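Local coordinates for protein putative aminooxidase (Propionibacterium acnes, PDB 2BA9) that probably isomerises polyunsaturated fatty acids, linoleic acid among them, to conjugated products, using a bound flavin-adenine dinucleotide, at residues I12-A17 with D40-K45. Sequence-based numbering, arbitrary orientation.
With FAD (flavin-adenine dinucleotide), chain D.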
loop_
_atom_site.group_PDB
_atom_site.type_symbol
_atom_site.label_atom_id
_atom_site.label_comp_id
_atom_site.label_asym_id
_atom_site.label_seq_id
_atom_site.Cartn_x
_atom_site.Cartn_y
_atom_site.Cartn_z
ATOM N N ILE A 12 -4.826 7.142 -15.721
ATOM C CA ILE A 12 -5.060 8.123 -14.629
ATOM C C ILE A 12 -4.289 7.735 -13.365
ATOM O O ILE A 12 -4.428 6.610 -12.875
ATOM C CB ILE A 12 -6.595 8.283 -14.314
ATOM C CG1 ILE A 12 -7.392 8.398 -15.599
ATOM C CG2 ILE A 12 -6.780 9.504 -13.469
ATOM C CD1 ILE A 12 -7.168 9.700 -16.443
ATOM N N GLY A 13 -3.502 8.687 -12.858
ATOM C CA GLY A 13 -2.625 8.489 -11.700
ATOM C C GLY A 13 -1.197 8.210 -12.138
ATOM O O GLY A 13 -0.968 7.293 -12.923
ATOM N N ALA A 14 -0.245 8.995 -11.626
ATOM C CA ALA A 14 1.200 8.735 -11.821
ATOM C C ALA A 14 1.921 8.322 -10.532
ATOM O O ALA A 14 3.023 8.799 -10.234
ATOM C CB ALA A 14 1.885 9.922 -12.440
ATOM N N GLY A 15 1.287 7.425 -9.779
ATOM C CA GLY A 15 1.950 6.707 -8.694
ATOM C C GLY A 15 2.569 5.459 -9.298
ATOM O O GLY A 15 2.556 5.294 -10.504
ATOM N N PRO A 16 3.126 4.572 -8.463
ATOM C CA PRO A 16 3.704 3.328 -8.964
ATOM C C PRO A 16 2.849 2.567 -9.992
ATOM O O PRO A 16 3.383 2.083 -10.984
ATOM C CB PRO A 16 3.882 2.509 -7.683
ATOM C CG PRO A 16 4.196 3.582 -6.633
ATOM C CD PRO A 16 3.267 4.691 -6.997
ATOM N N ALA A 17 1.539 2.471 -9.747
ATOM C CA ALA A 17 0.639 1.704 -10.616
ATOM C C ALA A 17 0.495 2.334 -12.006
ATOM O O ALA A 17 0.515 1.629 -13.007
ATOM C CB ALA A 17 -0.724 1.545 -9.965
ATOM N N ASP A 40 1.634 17.942 -8.691
ATOM C CA ASP A 40 2.819 18.385 -9.427
ATOM C C ASP A 40 3.974 17.397 -9.306
ATOM O O ASP A 40 5.121 17.742 -9.598
ATOM C CB ASP A 40 3.258 19.747 -8.921
ATOM C CG ASP A 40 3.778 19.699 -7.487
ATOM O OD1 ASP A 40 3.642 18.647 -6.807
ATOM O OD2 ASP A 40 4.349 20.712 -7.071
ATOM N N HIS A 41 3.678 16.167 -8.890
ATOM C CA HIS A 41 4.716 15.202 -8.607
ATOM C C HIS A 41 4.261 13.772 -8.874
ATOM O O HIS A 41 3.068 13.478 -9.028
ATOM C CB HIS A 41 5.256 15.360 -7.164
ATOM C CG HIS A 41 4.226 15.159 -6.092
ATOM N ND1 HIS A 41 3.472 16.193 -5.576
ATOM C CD2 HIS A 41 3.829 14.041 -5.435
ATOM C CE1 HIS A 41 2.648 15.718 -4.658
ATOM N NE2 HIS A 41 2.852 14.419 -4.543
ATOM N N VAL A 42 5.249 12.896 -8.951
ATOM C CA VAL A 42 5.050 11.504 -9.326
ATOM C C VAL A 42 5.592 10.600 -8.207
ATOM O O VAL A 42 6.547 10.946 -7.513
ATOM C CB VAL A 42 5.727 11.180 -10.695
ATOM C CG1 VAL A 42 5.253 12.137 -11.796
ATOM C CG2 VAL A 42 7.256 11.186 -10.576
ATOM N N GLY A 43 4.973 9.436 -8.045
ATOM C CA GLY A 43 5.353 8.495 -7.010
ATOM C C GLY A 43 4.210 8.184 -6.062
ATOM O O GLY A 43 4.243 7.163 -5.344
ATOM N N GLY A 44 3.193 9.054 -6.055
ATOM C CA GLY A 44 2.075 8.926 -5.115
ATOM C C GLY A 44 2.513 8.770 -3.660
ATOM O O GLY A 44 3.087 9.700 -3.063
ATOM N N LYS A 45 2.252 7.591 -3.096
ATOM C CA LYS A 45 2.525 7.326 -1.677
ATOM C C LYS A 45 3.950 6.784 -1.430
ATOM O O LYS A 45 4.335 6.494 -0.292
ATOM C CB LYS A 45 1.443 6.415 -1.076
ATOM C CG LYS A 45 0.059 7.070 -1.059
ATOM C CD LYS A 45 -0.905 6.365 -0.117
ATOM C CE LYS A 45 -1.422 5.053 -0.713
ATOM N NZ LYS A 45 -2.417 5.275 -1.803
HETATM P PA FAD D . -0.769 5.900 -5.076
HETATM O O1A FAD D . 0.627 5.616 -4.604
HETATM O O2A FAD D . -1.732 6.465 -4.052
HETATM O O5B FAD D . -0.696 6.972 -6.264
HETATM C C5B FAD D . -1.906 7.334 -6.887
HETATM C C4B FAD D . -1.681 8.515 -7.808
HETATM O O4B FAD D . -2.901 8.832 -8.447
HETATM C C3B FAD D . -1.192 9.749 -7.047
HETATM O O3B FAD D . -0.014 10.244 -7.642
HETATM C C2B FAD D . -2.357 10.706 -7.134
HETATM O O2B FAD D . -1.964 12.076 -7.050
HETATM C C1B FAD D . -3.047 10.234 -8.426
HETATM N N9A FAD D . -4.458 10.657 -8.438
HETATM C C8A FAD D . -5.413 10.425 -7.471
HETATM N N7A FAD D . -6.582 11.008 -7.860
HETATM C C5A FAD D . -6.381 11.608 -9.067
HETATM C C6A FAD D . -7.212 12.360 -9.922
HETATM N N6A FAD D . -8.574 12.270 -9.779
HETATM N N1A FAD D . -6.690 12.818 -11.127
HETATM C C2A FAD D . -5.362 12.603 -11.467
HETATM N N3A FAD D . -4.553 11.865 -10.612
HETATM C C4A FAD D . -5.041 11.395 -9.430
HETATM N N1 FAD D . 4.376 -0.094 0.049
HETATM C C2 FAD D . 5.280 -1.137 0.066
HETATM O O2 FAD D . 5.394 -1.868 -0.918
HETATM N N3 FAD D . 6.034 -1.372 1.200
HETATM C C4 FAD D . 5.907 -0.551 2.301
HETATM O O4 FAD D . 6.613 -0.780 3.296
HETATM C C4X FAD D . 5.001 0.514 2.280
HETATM N N5 FAD D . 4.830 1.344 3.374
HETATM C C5X FAD D . 4.061 2.491 3.305
HETATM C C6 FAD D . 4.021 3.383 4.374
HETATM C C7 FAD D . 3.272 4.553 4.274
HETATM C C7M FAD D . 3.266 5.501 5.440
HETATM C C8 FAD D . 2.555 4.822 3.111
HETATM C C8M FAD D . 1.732 6.065 2.956
HETATM C C9 FAD D . 2.598 3.921 2.051
HETATM C C9A FAD D . 3.340 2.743 2.136
HETATM N N10 FAD D . 3.380 1.807 1.085
HETATM C C10 FAD D . 4.252 0.743 1.130
HETATM C "C1'" FAD D . 2.279 1.734 0.081
HETATM C "C2'" FAD D . 2.707 2.276 -1.277
HETATM O "O2'" FAD D . 3.357 3.538 -1.168
HETATM C "C3'" FAD D . 1.460 2.373 -2.142
HETATM O "O3'" FAD D . 0.762 1.125 -2.106
HETATM C "C4'" FAD D . 1.816 2.760 -3.568
HETATM O "O4'" FAD D . 2.258 4.110 -3.642
HETATM C "C5'" FAD D . 0.599 2.517 -4.451
HETATM O "O5'" FAD D . 0.775 3.137 -5.693
HETATM P P FAD D . -0.516 3.529 -6.592
HETATM O O1P FAD D . -0.081 4.241 -7.859
HETATM O O2P FAD D . -1.273 2.277 -6.872
HETATM O O3P FAD D . -1.380 4.560 -5.717
#
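Ala14 and Val42 meet where the glycine-rich turn of a dinucleotide-binding fold is tied to the second loop that grips FAD. The carbonyl O of Ala14 accepts the amide of Gly43 at 3.0 Å, in the carbonyl plane and nearly straight at the hydrogen (166°), and Val42 CA brings a more bent C-H contact to the same oxygen. Beside this bond, Ala14 CB lies 4.1 Å from Val42 CG1, the methyl set anti to the carbonyl carbon (chi1 -55°), a light apolar touch between two small side chains.

Farther along, glycines allow the backbones to close: Gly15 CA stands 3.7 Å from Gly44 N, and Gly15 CA and Gly44 CA each lie 3.6 Å from FAD O5B, bringing both backbones against that oxygen. In the ring of Pro16, CD is the atom that touches both partners, 3.1 Å from Gly43 O and 3.2 Å from FAD O5'.

Each segment donates to one phosphate of the pyrophosphate. Ala17 N, in the first turn of the helix whose N-cap position is Gly15, donates to O1P, and the helix N-terminus probably helps offset the phosphate charge. On the other phosphate, Lys45 N reaches O1A, while its side chain, bent at chi3 and chi4, curls back to place NZ 2.6 Å from O2A; Glu401 forms a salt bridge with the same ammonium group.

Gly13 and Gly15 fit the start of a Rossmann-type GxGxxG pattern at the turn between strand 9-12 of the parallel sheet and helix 16-28. Helix 408-423 packs against Pro16 and Ala17, helix 204-215 against Pro16 and Val42, and Ala14 CB also rests on Ile35 of the adjacent strand 33-36, from which the chain runs on into the 40-45 loop.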